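Cell surface protein (Faecalibacterium prausnitzii A2-165, PDB 4GT6) is of unknown function but, as a leucine-rich-repeat protein of the bacterial cell surface, probably binds other proteins through this extracellular part of the longer chain. Local coordinates at residues V277-G282 against E301-V306; I325-F330 against P349-S354; G197-S202 against E257-D262; I236-Q241 against A265-V270. One frame throughout, in Å; residues are numbered along the deposited sequence.

The chain enters these contacts at residues 197-202, and contact 3 closes a long loop when 257-262 comes back beside them, spanning the strand pair 224-227 and 233-237. Contact 4 opens inside that loop at 236-241 and closes beyond it at 265-270, so the two cross; Arg237 and Asp262 bind them by a salt bridge. Contacts 1 and 2 then follow in series, each closing a loop of 18 residues between neighbouring turns of the leucine-rich-repeat solenoid. Thr281 O ties contact 1 back to Thr258 and His259 of contact 3, while backbone pairs such as Leu302 with Leu326 carry it forward into contact 2.

Contact 1. Residues V277-G282 against E301-V306; sequences VSIGTG and ELPESV. With EDO (1,2-ethanediol), chain B.
With CG1 of Ile279 turned beside the backbone N (chi1 -54°), its CG2 methyl stands anti to that N and from there meets both Pro303 and Val306. CG2 of Ile279 lies 4.0 Å from CG of Pro303 and 4.0 Å from CG2 of Val306, the side chains crossing at about a right angle in each pair. Thr281 is turned alike, with OG1 beside the backbone N (chi1 -63°) and CG2 anti to it. This sets CG2 of Thr281 3.4 Å from O of Glu304. The two side chains lie side by side, pointing the same way. The proline ring also abuts main chain, with CG of Pro303 3.2 Å from O of Ile279. One direct hydrogen bond joins the backbones: N of Gly282 gives to O of Glu304 at 2.8 Å, with 152° at the hydrogen. Next to it CA of Gly282 makes a CH...O contact of 3.3 Å with O of Ser305, in a type II turn from Pro303 to Val306. Three waters bridge the segments, joining N of Ile279 to O of Glu301, O of Ile279 to OE2 of Glu301, and OG1 of Thr281 to N of Glu304. An ethanediol, probably from the crystallisation liquor, accepts from N of Thr281. Between these two turns of the repeat the backbone of Ile279 reaches Glu301 through water, whereas direct bonding is confined to the glycine end.

Contact 2. Residues I325-F330 against P349-S354; sequences ILDDAF and PESAFS
Phe330 and Phe353 supply the aromatic part of the contact. Their side chains point the same way and their planes differ by 6°, but the rings are slid apart, with centroids 5.2 Å from each other, and barely overlap; the closest atoms are CD2 of Phe330 and CE1 of Phe353, at 3.5 Å. Aliphatic packing continues this layer, CG2 of Ile325 resting 3.9 Å from CB of Ala352.

Two of the three hydrogen bonds use OG of Ser351. This OG, held between the backbone N and the carbonyl carbon (chi1 72°), gives its proton to the anti lone pair of OD1 of Asp327 at 2.6 Å and accepts from N of Asp328 at 3.1 Å. The third is a backbone bond of 2.8 Å from N of Phe330 to O of Ala352. O of Ser351 receives both N and OG of Ser354 from one face and also meets CA of Asp328 in a CH...O contact.

Phe330 also meets the ring of Phe307, and both Phe330 and Phe353 touch Ile339 of strand 338-341. Such a row of phenylalanines from successive turns is a spine of the kind found in leucine-rich-repeat solenoids.

Contact 3. Residues G197-S202 against E257-D262; sequences GTNAFS and ETHAFD. With EDO (1,2-ethanediol), chain F; EDO (1,2-ethanediol), chain L; EDO (1,2-ethanediol), chain G.
Asn199 and His259 make the direct polar link, ND1 of His259 giving its proton to OD1 of Asn199 at 2.8 Å, with 157° at the hydrogen. The acceptor lies in the plane of the imidazole, at its edge, whereas the donor is tilted from the amide plane, and the two flat groups stand 49° apart. Beside them CB of Ser202 packs 3.8 Å from CB of His259. A very short approach between the methyls of Thr198 and Thr258 is doubtful, since both residues have alternate conformers.

Two ethanediol molecules, probably from the crystallisation liquor, fill in around this link. O1 of one accepts from ND2 of Asn199 at 3.0 Å, so the amide is engaged at both ends; the same O1 donates to OG1 of Thr258 in the conformer given. The second lays its C2 over one face of the His259 ring, 3.3 Å above the plane and toward the rim.

In the next shell, each segment folds as a type II turn running into a type I turn, which presents Asn199 and His259 alike. N of Thr258 is bonded at 2.9 Å to OE2 of Glu257, met from above the carboxylate plane, and OE1 of that residue pairs with Arg255. Asp262 is committed to Arg237 through OD1 and to N of Glu203 through OD2.

Further out, Phe201 packs on strand 186-189, while Ala260 and Phe261 lie on Leu235 of strand 233-237, one of the strands that the chain forms between the two turns.

Contact 4. Residues I236-Q241 against A265-V270; sequences IRYPSQ and AYLASV
In this leucine-rich-repeat solenoid, the bend leaving strand 233-237 packs through Tyr238, Ser240 and Gln241 on Ala265, Tyr266 and Leu267, the bend that leads into strand 269-271 of the parallel sheet with 246-248 and 292-294. The direct hydrogen bond between them runs from N of Ala265 to O of Ser240 at 3.0 Å, with 161° at the hydrogen. A water that accepts from N of Tyr266 sits 2.8 Å from the same carbonyl oxygen of Ser240, extending the link by one residue.

At the outer end, the Gln241 amide comes to the edge of the Tyr266 ring. OE1 of Gln241 lies near the ring plane, 3.5 Å from CE2 of Tyr266, and the amide stands 84° to the ring. Another water binds OE1 and reaches OH of Tyr266 at 3.1 Å, closing a bridge around that edge. NE2 of Gln241 lies 3.9 Å from CB of Ala265, but its hydrogen bond goes to O of Phe205.

At the buried end, chi1 of Tyr238 (-178°) sends CG away from the backbone N. The OH of Tyr238 approaches CD1 of Leu267 to 3.9 Å, the side chains slanting across each other. The Tyr238 ring also stacks with Phe261 and meets Phe247.

Just before this tyrosine, Ile236 and Arg237 both face Leu224 in a classic beta bulge. Arg237 folds back side-on onto the next residue, with NE at 2.9 Å and NH2 at 3.1 Å from the single carbonyl oxygen of Tyr238.

Contact 1. Residues V277-G282 against E301-V306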
loop_
_atom_site.group_PDB
_atom_site.type_symbol
_atom_site.label_atom_id
_atom_site.label_comp_id
_atom_site.label_asym_id
_atom_site.label_seq_id
_atom_site.Cartn_x
_atom_site.Cartn_y
_atom_site.Cartn_z
ATOM N N VAL A 277 5.287 20.168 -12.974
ATOM C CA VAL A 277 6.734 20.421 -12.854
ATOM C C VAL A 277 7.501 19.154 -12.458
ATOM O O VAL A 277 8.731 19.146 -12.535
ATOM C CB VAL A 277 7.086 21.607 -11.922
ATOM C CG1 VAL A 277 6.471 22.907 -12.437
ATOM C CG2 VAL A 277 6.696 21.340 -10.467
ATOM N N SER A 278 6.805 18.108 -11.986
ATOM C CA SER A 278 7.491 16.861 -11.610
ATOM C C SER A 278 6.571 15.655 -11.737
ATOM O O SER A 278 5.357 15.773 -11.636
ATOM C CB SER A 278 8.063 16.928 -10.191
ATOM O OG SER A 278 7.046 17.016 -9.210
ATOM N N ILE A 279 7.183 14.501 -11.970
ATOM C CA ILE A 279 6.535 13.188 -12.107
ATOM C C ILE A 279 7.202 12.241 -11.127
ATOM O O ILE A 279 8.436 12.198 -11.079
ATOM C CB ILE A 279 6.663 12.652 -13.555
ATOM C CG1 ILE A 279 6.130 13.659 -14.597
ATOM C CG2 ILE A 279 5.945 11.315 -13.702
ATOM C CD1 ILE A 279 6.517 13.294 -16.052
ATOM N N GLY A 280 6.399 11.467 -10.394
ATOM C CA GLY A 280 6.917 10.511 -9.430
ATOM C C GLY A 280 7.352 9.204 -10.062
ATOM O O GLY A 280 6.930 8.855 -11.170
ATOM N N THR A 281 8.150 8.443 -9.324
ATOM C CA THR A 281 8.609 7.103 -9.723
ATOM C C THR A 281 7.434 6.236 -10.205
ATOM O O THR A 281 6.374 6.217 -9.567
ATOM C CB THR A 281 9.286 6.414 -8.516
ATOM O OG1 THR A 281 10.440 7.173 -8.156
ATOM C CG2 THR A 281 9.691 4.944 -8.820
ATOM N N GLY A 282 7.635 5.559 -11.334
ATOM C CA GLY A 282 6.683 4.605 -11.900
ATOM C C GLY A 282 5.296 5.169 -12.146
ATOM O O GLY A 282 4.314 4.424 -12.112
ATOM N N GLU A 301 13.027 15.862 -15.504
ATOM C CA GLU A 301 13.494 14.502 -15.250
ATOM C C GLU A 301 12.437 13.483 -15.625
ATOM O O GLU A 301 11.245 13.748 -15.451
ATOM C CB GLU A 301 13.822 14.391 -13.747
ATOM C CG GLU A 301 14.148 13.016 -13.193
ATOM C CD GLU A 301 14.235 13.051 -11.678
ATOM O OE1 GLU A 301 15.185 13.682 -11.160
ATOM O OE2 GLU A 301 13.323 12.507 -11.012
ATOM N N LEU A 302 12.874 12.327 -16.149
ATOM C CA LEU A 302 12.020 11.150 -16.344
ATOM C C LEU A 302 12.392 10.224 -15.176
ATOM O O LEU A 302 13.553 9.800 -15.080
ATOM C CB LEU A 302 12.192 10.499 -17.728
ATOM C CG LEU A 302 11.668 11.313 -18.928
ATOM C CD1 LEU A 302 11.549 10.420 -20.123
ATOM C CD2 LEU A 302 10.306 11.943 -18.651
ATOM N N PRO A 303 11.493 10.055 -14.177
ATOM C CA PRO A 303 11.891 9.339 -12.961
ATOM C C PRO A 303 12.041 7.845 -13.179
ATOM O O PRO A 303 11.679 7.320 -14.231
ATOM C CB PRO A 303 10.754 9.659 -11.991
ATOM C CG PRO A 303 9.555 9.796 -12.882
ATOM C CD PRO A 303 10.094 10.528 -14.090
ATOM N N GLU A 304 12.530 7.150 -12.156
ATOM C CA GLU A 304 12.720 5.717 -12.216
ATOM C C GLU A 304 11.428 4.992 -12.625
ATOM O O GLU A 304 10.346 5.343 -12.148
ATOM C CB GLU A 304 13.202 5.251 -10.829
ATOM C CG GLU A 304 13.260 3.756 -10.601
ATOM C CD GLU A 304 13.627 3.471 -9.159
ATOM O OE1 GLU A 304 14.607 4.083 -8.671
ATOM O OE2 GLU A 304 12.875 2.725 -8.489
ATOM N N SER A 305 11.550 4.021 -13.565
ATOM C CA SER A 305 10.461 3.153 -14.050
ATOM C C SER A 305 9.230 3.925 -14.561
ATOM O O SER A 305 8.142 3.343 -14.595
ATOM C CB SER A 305 9.998 2.211 -12.934
ATOM O OG SER A 305 11.039 1.419 -12.391
ATOM N N VAL A 306 9.391 5.194 -14.984
ATOM C CA VAL A 306 8.230 6.043 -15.353
ATOM C C VAL A 306 7.313 5.363 -16.415
ATOM O O VAL A 306 6.096 5.392 -16.247
ATOM C CB VAL A 306 8.610 7.501 -15.736
ATOM C CG1 VAL A 306 9.603 7.567 -16.902
ATOM C CG2 VAL A 306 7.362 8.368 -15.986
HETATM C C1 EDO B . 10.222 10.587 -6.999
HETATM O O1 EDO B . 8.919 10.016 -6.836
HETATM C C2 EDO B . 10.261 11.581 -8.188
HETATM O O2 EDO B . 9.910 12.889 -7.765
HETATM O O HOH W 1 9.922 14.880 -13.256
HETATM O O HOH W 2 10.858 13.633 -10.940
HETATM O O HOH W 3 12.632 8.320 -9.463
#

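Contact 2. Residues I325-F330 against P349-S354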
loop_
_atom_site.group_PDB
_atom_site.type_symbol
_atom_site.label_atom_id
_atom_site.label_comp_id
_atom_site.label_asym_id
_atom_site.label_seq_id
_atom_site.Cartn_x
_atom_site.Cartn_y
_atom_site.Cartn_z
ATOM N N ILE A 325 17.208 10.720 -17.454
ATOM C CA ILE A 325 16.258 9.633 -17.669
ATOM C C ILE A 325 16.734 8.568 -16.691
ATOM O O ILE A 325 17.815 8.023 -16.890
ATOM C CB ILE A 325 16.285 9.193 -19.163
ATOM C CG1 ILE A 325 15.841 10.337 -20.106
ATOM C CG2 ILE A 325 15.462 7.910 -19.388
ATOM C CD1 ILE A 325 16.021 10.026 -21.651
ATOM N N LEU A 326 15.991 8.330 -15.605
ATOM C CA LEU A 326 16.482 7.452 -14.545
ATOM C C LEU A 326 16.322 5.951 -14.838
ATOM O O LEU A 326 15.840 5.552 -15.899
ATOM C CB LEU A 326 15.840 7.830 -13.190
ATOM C CG LEU A 326 16.112 9.268 -12.670
ATOM C CD1 LEU A 326 15.595 9.425 -11.226
ATOM C CD2 LEU A 326 17.604 9.613 -12.710
ATOM N N ASP A 327 16.792 5.117 -13.900
ATOM C CA ASP A 327 16.806 3.656 -14.043
ATOM C C ASP A 327 15.453 3.085 -14.464
ATOM O O ASP A 327 14.420 3.514 -13.965
ATOM C CB ASP A 327 17.249 2.997 -12.734
ATOM C CG ASP A 327 18.762 2.962 -12.566
ATOM O OD1 ASP A 327 19.429 2.214 -13.317
ATOM O OD2 ASP A 327 19.268 3.640 -11.666
ATOM N N ASP A 328 15.469 2.147 -15.431
ATOM C CA ASP A 328 14.285 1.442 -15.912
ATOM C C ASP A 328 13.170 2.365 -16.468
ATOM O O ASP A 328 12.045 1.901 -16.606
ATOM C CB ASP A 328 13.694 0.582 -14.764
ATOM C CG ASP A 328 14.544 -0.589 -14.323
ATOM O OD1 ASP A 328 15.445 -0.997 -15.097
ATOM O OD2 ASP A 328 14.272 -1.138 -13.232
ATOM N N ALA A 329 13.473 3.629 -16.839
ATOM C CA ALA A 329 12.451 4.556 -17.345
ATOM C C ALA A 329 11.615 3.957 -18.501
ATOM O O ALA A 329 10.413 4.205 -18.551
ATOM C CB ALA A 329 13.074 5.864 -17.784
ATOM N N PHE A 330 12.236 3.176 -19.397
ATOM C CA PHE A 330 11.523 2.526 -20.511
ATOM C C PHE A 330 11.774 1.018 -20.513
ATOM O O PHE A 330 11.671 0.388 -21.567
ATOM C CB PHE A 330 11.943 3.138 -21.864
ATOM C CG PHE A 330 11.522 4.580 -21.999
ATOM C CD1 PHE A 330 10.260 4.910 -22.493
ATOM C CD2 PHE A 330 12.358 5.608 -21.568
ATOM C CE1 PHE A 330 9.872 6.244 -22.623
ATOM C CE2 PHE A 330 11.965 6.942 -21.685
ATOM C CZ PHE A 330 10.736 7.253 -22.230
ATOM N N PRO A 349 21.112 5.848 -17.395
ATOM C CA PRO A 349 21.675 4.539 -17.004
ATOM C C PRO A 349 21.341 3.481 -18.058
ATOM O O PRO A 349 20.331 3.620 -18.747
ATOM C CB PRO A 349 20.992 4.223 -15.666
ATOM C CG PRO A 349 20.253 5.431 -15.276
ATOM C CD PRO A 349 20.018 6.256 -16.493
ATOM N N GLU A 350 22.178 2.426 -18.191
ATOM C CA GLU A 350 21.957 1.346 -19.157
ATOM C C GLU A 350 20.561 0.706 -18.985
ATOM O O GLU A 350 19.942 0.295 -19.965
ATOM C CB GLU A 350 23.053 0.279 -19.006
ATOM C CG GLU A 350 23.195 -0.642 -20.206
ATOM C CD GLU A 350 24.122 -1.830 -20.019
ATOM O OE1 GLU A 350 24.959 -1.804 -19.086
ATOM O OE2 GLU A 350 24.012 -2.792 -20.813
ATOM N N SER A 351 20.047 0.645 -17.742
ATOM C CA SER A 351 18.745 0.006 -17.494
ATOM C C SER A 351 17.551 0.811 -18.053
ATOM O O SER A 351 16.470 0.242 -18.207
ATOM C CB SER A 351 18.537 -0.223 -16.004
ATOM O OG SER A 351 18.311 1.031 -15.384
ATOM N N ALA A 352 17.737 2.113 -18.361
ATOM C CA ALA A 352 16.636 2.956 -18.850
ATOM C C ALA A 352 16.010 2.391 -20.139
ATOM O O ALA A 352 14.799 2.482 -20.310
ATOM C CB ALA A 352 17.120 4.381 -19.076
ATOM N N PHE A 353 16.814 1.761 -21.004
ATOM C CA PHE A 353 16.299 1.200 -22.254
ATOM C C PHE A 353 16.544 -0.314 -22.325
ATOM O O PHE A 353 16.688 -0.864 -23.420
ATOM C CB PHE A 353 16.906 1.948 -23.464
ATOM C CG PHE A 353 16.407 3.374 -23.531
ATOM C CD1 PHE A 353 15.143 3.663 -24.038
ATOM C CD2 PHE A 353 17.173 4.419 -23.030
ATOM C CE1 PHE A 353 14.665 4.970 -24.062
ATOM C CE2 PHE A 353 16.691 5.734 -23.052
ATOM C CZ PHE A 353 15.436 5.998 -23.555
ATOM N N SER A 354 16.533 -1.000 -21.156
ATOM C CA SER A 354 16.717 -2.449 -21.085
ATOM C C SER A 354 15.475 -3.147 -21.627
ATOM O O SER A 354 14.369 -2.630 -21.481
ATOM C CB SER A 354 17.015 -2.895 -19.656
ATOM O OG SER A 354 16.003 -2.488 -18.750
HETATM O O HOH W 4 21.753 0.740 -15.422
#

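Contact 3. Residues G197-S202 against E257-D262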
loop_
_atom_site.group_PDB
_atom_site.type_symbol
_atom_site.label_atom_id
_atom_site.label_comp_id
_atom_site.label_asym_id
_atom_site.label_seq_id
_atom_site.Cartn_x
_atom_site.Cartn_y
_atom_site.Cartn_z
ATOM N N GLY A 197 -0.791 9.157 2.466
ATOM C CA GLY A 197 0.630 8.904 2.305
ATOM C C GLY A 197 0.984 8.386 0.929
ATOM O O GLY A 197 0.123 7.878 0.208
ATOM N N THR A 198 2.264 8.472 0.587
ATOM C CA THR A 198 2.820 8.009 -0.690
ATOM C C THR A 198 2.409 6.565 -0.959
ATOM O O THR A 198 2.559 5.743 -0.043
ATOM C CB THR A 198 4.364 8.120 -0.626
ATOM O OG1 THR A 198 4.758 9.401 -0.124
ATOM C CG2 THR A 198 5.008 7.892 -1.950
ATOM N N ASN A 199 1.948 6.239 -2.189
ATOM C CA ASN A 199 1.619 4.883 -2.633
ATOM C C ASN A 199 0.487 4.205 -1.850
ATOM O O ASN A 199 0.317 2.987 -1.982
ATOM C CB ASN A 199 2.889 4.000 -2.595
ATOM C CG ASN A 199 3.881 4.361 -3.658
ATOM O OD1 ASN A 199 3.505 4.664 -4.787
ATOM N ND2 ASN A 199 5.170 4.399 -3.310
ATOM N N ALA A 200 -0.350 4.978 -1.133
ATOM C CA ALA A 200 -1.518 4.415 -0.421
ATOM C C ALA A 200 -2.385 3.597 -1.363
ATOM O O ALA A 200 -2.948 2.591 -0.947
ATOM C CB ALA A 200 -2.356 5.545 0.191
ATOM N N PHE A 201 -2.488 4.023 -2.656
ATOM C CA PHE A 201 -3.309 3.321 -3.635
ATOM C C PHE A 201 -2.491 2.849 -4.853
ATOM O O PHE A 201 -3.059 2.583 -5.919
ATOM C CB PHE A 201 -4.496 4.215 -4.065
ATOM C CG PHE A 201 -5.409 4.509 -2.898
ATOM C CD1 PHE A 201 -6.234 3.514 -2.369
ATOM C CD2 PHE A 201 -5.402 5.760 -2.286
ATOM C CE1 PHE A 201 -7.068 3.781 -1.275
ATOM C CE2 PHE A 201 -6.235 6.029 -1.188
ATOM C CZ PHE A 201 -7.071 5.041 -0.696
ATOM N N SER A 202 -1.178 2.637 -4.672
ATOM C CA SER A 202 -0.363 2.113 -5.773
ATOM C C SER A 202 -0.746 0.644 -6.045
ATOM O O SER A 202 -1.294 -0.036 -5.161
ATOM C CB SER A 202 1.124 2.233 -5.460
ATOM O OG SER A 202 1.469 1.380 -4.372
ATOM N N GLU A 257 1.973 12.263 -8.967
ATOM C CA GLU A 257 2.610 11.559 -7.866
ATOM C C GLU A 257 3.024 10.114 -8.288
ATOM O O GLU A 257 2.609 9.611 -9.340
ATOM C CB GLU A 257 1.712 11.597 -6.609
ATOM C CG GLU A 257 2.403 11.261 -5.288
ATOM C CD GLU A 257 3.756 11.919 -5.086
ATOM O OE1 GLU A 257 3.776 13.130 -4.770
ATOM O OE2 GLU A 257 4.789 11.259 -5.350
ATOM N N THR A 258 3.915 9.506 -7.507
ATOM C CA THR A 258 4.450 8.173 -7.779
ATOM C C THR A 258 3.306 7.171 -7.993
ATOM O O THR A 258 2.315 7.189 -7.259
ATOM C CB THR A 258 5.437 7.736 -6.672
ATOM O OG1 THR A 258 5.982 6.450 -6.996
ATOM C CG2 THR A 258 4.809 7.682 -5.286
ATOM N N HIS A 259 3.430 6.338 -9.046
ATOM C CA HIS A 259 2.467 5.286 -9.428
ATOM C C HIS A 259 1.018 5.809 -9.612
ATOM O O HIS A 259 0.076 5.018 -9.511
ATOM C CB HIS A 259 2.529 4.136 -8.379
ATOM C CG HIS A 259 3.900 3.530 -8.286
ATOM N ND1 HIS A 259 4.711 3.726 -7.177
ATOM C CD2 HIS A 259 4.581 2.793 -9.195
ATOM C CE1 HIS A 259 5.852 3.099 -7.446
ATOM N NE2 HIS A 259 5.810 2.504 -8.639
ATOM N N ALA A 260 0.828 7.125 -9.918
ATOM C CA ALA A 260 -0.537 7.673 -10.030
ATOM C C ALA A 260 -1.332 7.018 -11.164
ATOM O O ALA A 260 -2.555 6.908 -11.072
ATOM C CB ALA A 260 -0.498 9.195 -10.233
ATOM N N PHE A 261 -0.635 6.588 -12.236
ATOM C CA PHE A 261 -1.275 5.949 -13.398
ATOM C C PHE A 261 -0.749 4.538 -13.602
ATOM O O PHE A 261 -0.824 4.021 -14.708
ATOM C CB PHE A 261 -1.020 6.761 -14.685
ATOM C CG PHE A 261 -1.701 8.096 -14.822
ATOM C CD1 PHE A 261 -1.125 9.247 -14.286
ATOM C CD2 PHE A 261 -2.864 8.229 -15.583
ATOM C CE1 PHE A 261 -1.730 10.499 -14.455
ATOM C CE2 PHE A 261 -3.479 9.477 -15.736
ATOM C CZ PHE A 261 -2.906 10.607 -15.178
ATOM N N ASP A 262 -0.247 3.881 -12.553
ATOM C CA ASP A 262 0.283 2.548 -12.778
ATOM C C ASP A 262 -0.837 1.573 -13.181
ATOM O O ASP A 262 -1.998 1.733 -12.775
ATOM C CB ASP A 262 1.111 2.027 -11.579
ATOM C CG ASP A 262 0.387 1.689 -10.263
ATOM O OD1 ASP A 262 -0.832 1.908 -10.175
ATOM O OD2 ASP A 262 1.049 1.194 -9.337
HETATM C C1 EDO F . -0.473 9.068 -2.724
HETATM O O1 EDO F . 0.544 8.412 -3.532
HETATM C C2 EDO F . 0.134 10.335 -2.039
HETATM O O2 EDO F . -0.835 11.286 -1.575
HETATM C C1 EDO L . 8.423 5.339 -4.154
HETATM O O1 EDO L . 7.382 5.251 -5.113
HETATM C C2 EDO L . 8.906 6.782 -3.928
HETATM O O2 EDO L . 7.959 7.471 -3.147
HETATM C C1 EDO G . 5.933 0.076 -5.510
HETATM O O1 EDO G . 6.267 0.703 -4.282
HETATM C C2 EDO G . 4.483 0.469 -5.881
HETATM O O2 EDO G . 3.585 -0.090 -4.955
#

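Contact 4. Residues I236-Q241 against A265-V270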
loop_
_atom_site.group_PDB
_atom_site.type_symbol
_atom_site.label_atom_id
_atom_site.label_comp_id
_atom_site.label_asym_id
_atom_site.label_seq_id
_atom_site.Cartn_x
_atom_site.Cartn_y
_atom_site.Cartn_z
ATOM N N ILE A 236 -2.865 11.949 -7.622
ATOM C CA ILE A 236 -2.327 10.824 -6.862
ATOM C C ILE A 236 -2.884 9.459 -7.308
ATOM O O ILE A 236 -2.153 8.471 -7.181
ATOM C CB ILE A 236 -2.438 11.057 -5.333
ATOM C CG1 ILE A 236 -3.877 11.026 -4.810
ATOM C CG2 ILE A 236 -1.647 12.374 -4.874
ATOM C CD1 ILE A 236 -3.962 11.099 -3.282
ATOM N N ARG A 237 -4.124 9.381 -7.861
ATOM C CA ARG A 237 -4.642 8.089 -8.301
ATOM C C ARG A 237 -5.650 8.224 -9.447
ATOM O O ARG A 237 -6.749 8.761 -9.274
ATOM C CB ARG A 237 -5.295 7.309 -7.124
ATOM C CG ARG A 237 -5.833 5.925 -7.474
ATOM C CD ARG A 237 -4.715 4.893 -7.673
ATOM N NE ARG A 237 -4.332 4.764 -9.088
ATOM C CZ ARG A 237 -3.391 3.937 -9.536
ATOM N NH1 ARG A 237 -2.659 3.226 -8.684
ATOM N NH2 ARG A 237 -3.174 3.814 -10.844
ATOM N N TYR A 238 -5.245 7.729 -10.618
ATOM C CA TYR A 238 -6.110 7.590 -11.787
ATOM C C TYR A 238 -6.612 6.138 -11.749
ATOM O O TYR A 238 -5.786 5.243 -11.585
ATOM C CB TYR A 238 -5.351 7.915 -13.070
ATOM C CG TYR A 238 -6.219 7.837 -14.310
ATOM C CD1 TYR A 238 -6.390 6.631 -14.993
ATOM C CD2 TYR A 238 -6.815 8.977 -14.837
ATOM C CE1 TYR A 238 -7.186 6.555 -16.136
ATOM C CE2 TYR A 238 -7.590 8.921 -15.996
ATOM C CZ TYR A 238 -7.771 7.707 -16.641
ATOM O OH TYR A 238 -8.549 7.651 -17.768
ATOM N N PRO A 239 -7.930 5.864 -11.874
ATOM C CA PRO A 239 -8.409 4.473 -11.705
ATOM C C PRO A 239 -7.947 3.575 -12.848
ATOM O O PRO A 239 -8.182 3.898 -14.002
ATOM C CB PRO A 239 -9.947 4.597 -11.632
ATOM C CG PRO A 239 -10.278 6.012 -11.925
ATOM C CD PRO A 239 -9.033 6.824 -12.093
ATOM N N SER A 240 -7.209 2.496 -12.524
ATOM C CA SER A 240 -6.608 1.619 -13.541
ATOM C C SER A 240 -7.618 0.985 -14.500
ATOM O O SER A 240 -7.264 0.699 -15.639
ATOM C CB SER A 240 -5.803 0.509 -12.872
ATOM O OG SER A 240 -4.641 1.058 -12.266
ATOM N N GLN A 241 -8.860 0.769 -14.047
ATOM C CA GLN A 241 -9.889 0.160 -14.886
ATOM C C GLN A 241 -10.761 1.193 -15.613
ATOM O O GLN A 241 -11.687 0.805 -16.334
ATOM C CB GLN A 241 -10.746 -0.824 -14.062
ATOM C CG GLN A 241 -9.954 -2.067 -13.644
ATOM C CD GLN A 241 -9.512 -2.899 -14.828
ATOM O OE1 GLN A 241 -10.254 -3.107 -15.786
ATOM N NE2 GLN A 241 -8.304 -3.398 -14.792
ATOM N N ALA A 265 -5.284 -0.284 -17.684
ATOM C CA ALA A 265 -5.582 -1.297 -18.697
ATOM C C ALA A 265 -6.043 -0.701 -20.051
ATOM O O ALA A 265 -5.864 -1.352 -21.081
ATOM C CB ALA A 265 -6.660 -2.241 -18.171
ATOM N N TYR A 266 -6.643 0.505 -20.045
ATOM C CA TYR A 266 -7.272 1.069 -21.249
ATOM C C TYR A 266 -6.684 2.378 -21.739
ATOM O O TYR A 266 -6.887 2.718 -22.914
ATOM C CB TYR A 266 -8.777 1.292 -20.993
ATOM C CG TYR A 266 -9.518 0.029 -20.595
ATOM C CD1 TYR A 266 -10.003 -0.852 -21.558
ATOM C CD2 TYR A 266 -9.743 -0.279 -19.254
ATOM C CE1 TYR A 266 -10.664 -2.028 -21.198
ATOM C CE2 TYR A 266 -10.414 -1.451 -18.881
ATOM C CZ TYR A 266 -10.874 -2.319 -19.858
ATOM O OH TYR A 266 -11.549 -3.464 -19.511
ATOM N N LEU A 267 -6.051 3.153 -20.853
ATOM C CA LEU A 267 -5.519 4.475 -21.210
ATOM C C LEU A 267 -4.526 4.386 -22.368
ATOM O O LEU A 267 -3.497 3.711 -22.249
ATOM C CB LEU A 267 -4.870 5.123 -19.978
ATOM C CG LEU A 267 -4.422 6.597 -20.142
ATOM C CD1 LEU A 267 -5.619 7.531 -20.396
ATOM C CD2 LEU A 267 -3.674 7.063 -18.926
ATOM N N ALA A 268 -4.849 5.053 -23.499
ATOM C CA ALA A 268 -4.020 5.006 -24.717
ATOM C C ALA A 268 -3.282 6.323 -24.986
ATOM O O ALA A 268 -2.250 6.324 -25.660
ATOM C CB ALA A 268 -4.888 4.651 -25.928
ATOM N N SER A 269 -3.808 7.438 -24.464
ATOM C CA SER A 269 -3.226 8.748 -24.721
ATOM C C SER A 269 -3.292 9.606 -23.475
ATOM O O SER A 269 -4.347 9.692 -22.872
ATOM C CB SER A 269 -3.995 9.426 -25.857
ATOM O OG SER A 269 -3.505 10.732 -26.112
ATOM N N VAL A 270 -2.188 10.258 -23.102
ATOM C CA VAL A 270 -2.222 11.154 -21.943
ATOM C C VAL A 270 -1.624 12.510 -22.356
ATOM O O VAL A 270 -0.671 12.555 -23.140
ATOM C CB VAL A 270 -1.552 10.553 -20.670
ATOM C CG1 VAL A 270 -0.056 10.290 -20.862
ATOM C CG2 VAL A 270 -1.812 11.415 -19.424
HETATM O O HOH W 5 -7.228 2.434 -17.862
HETATM O O HOH W 6 -12.589 -3.640 -16.632
#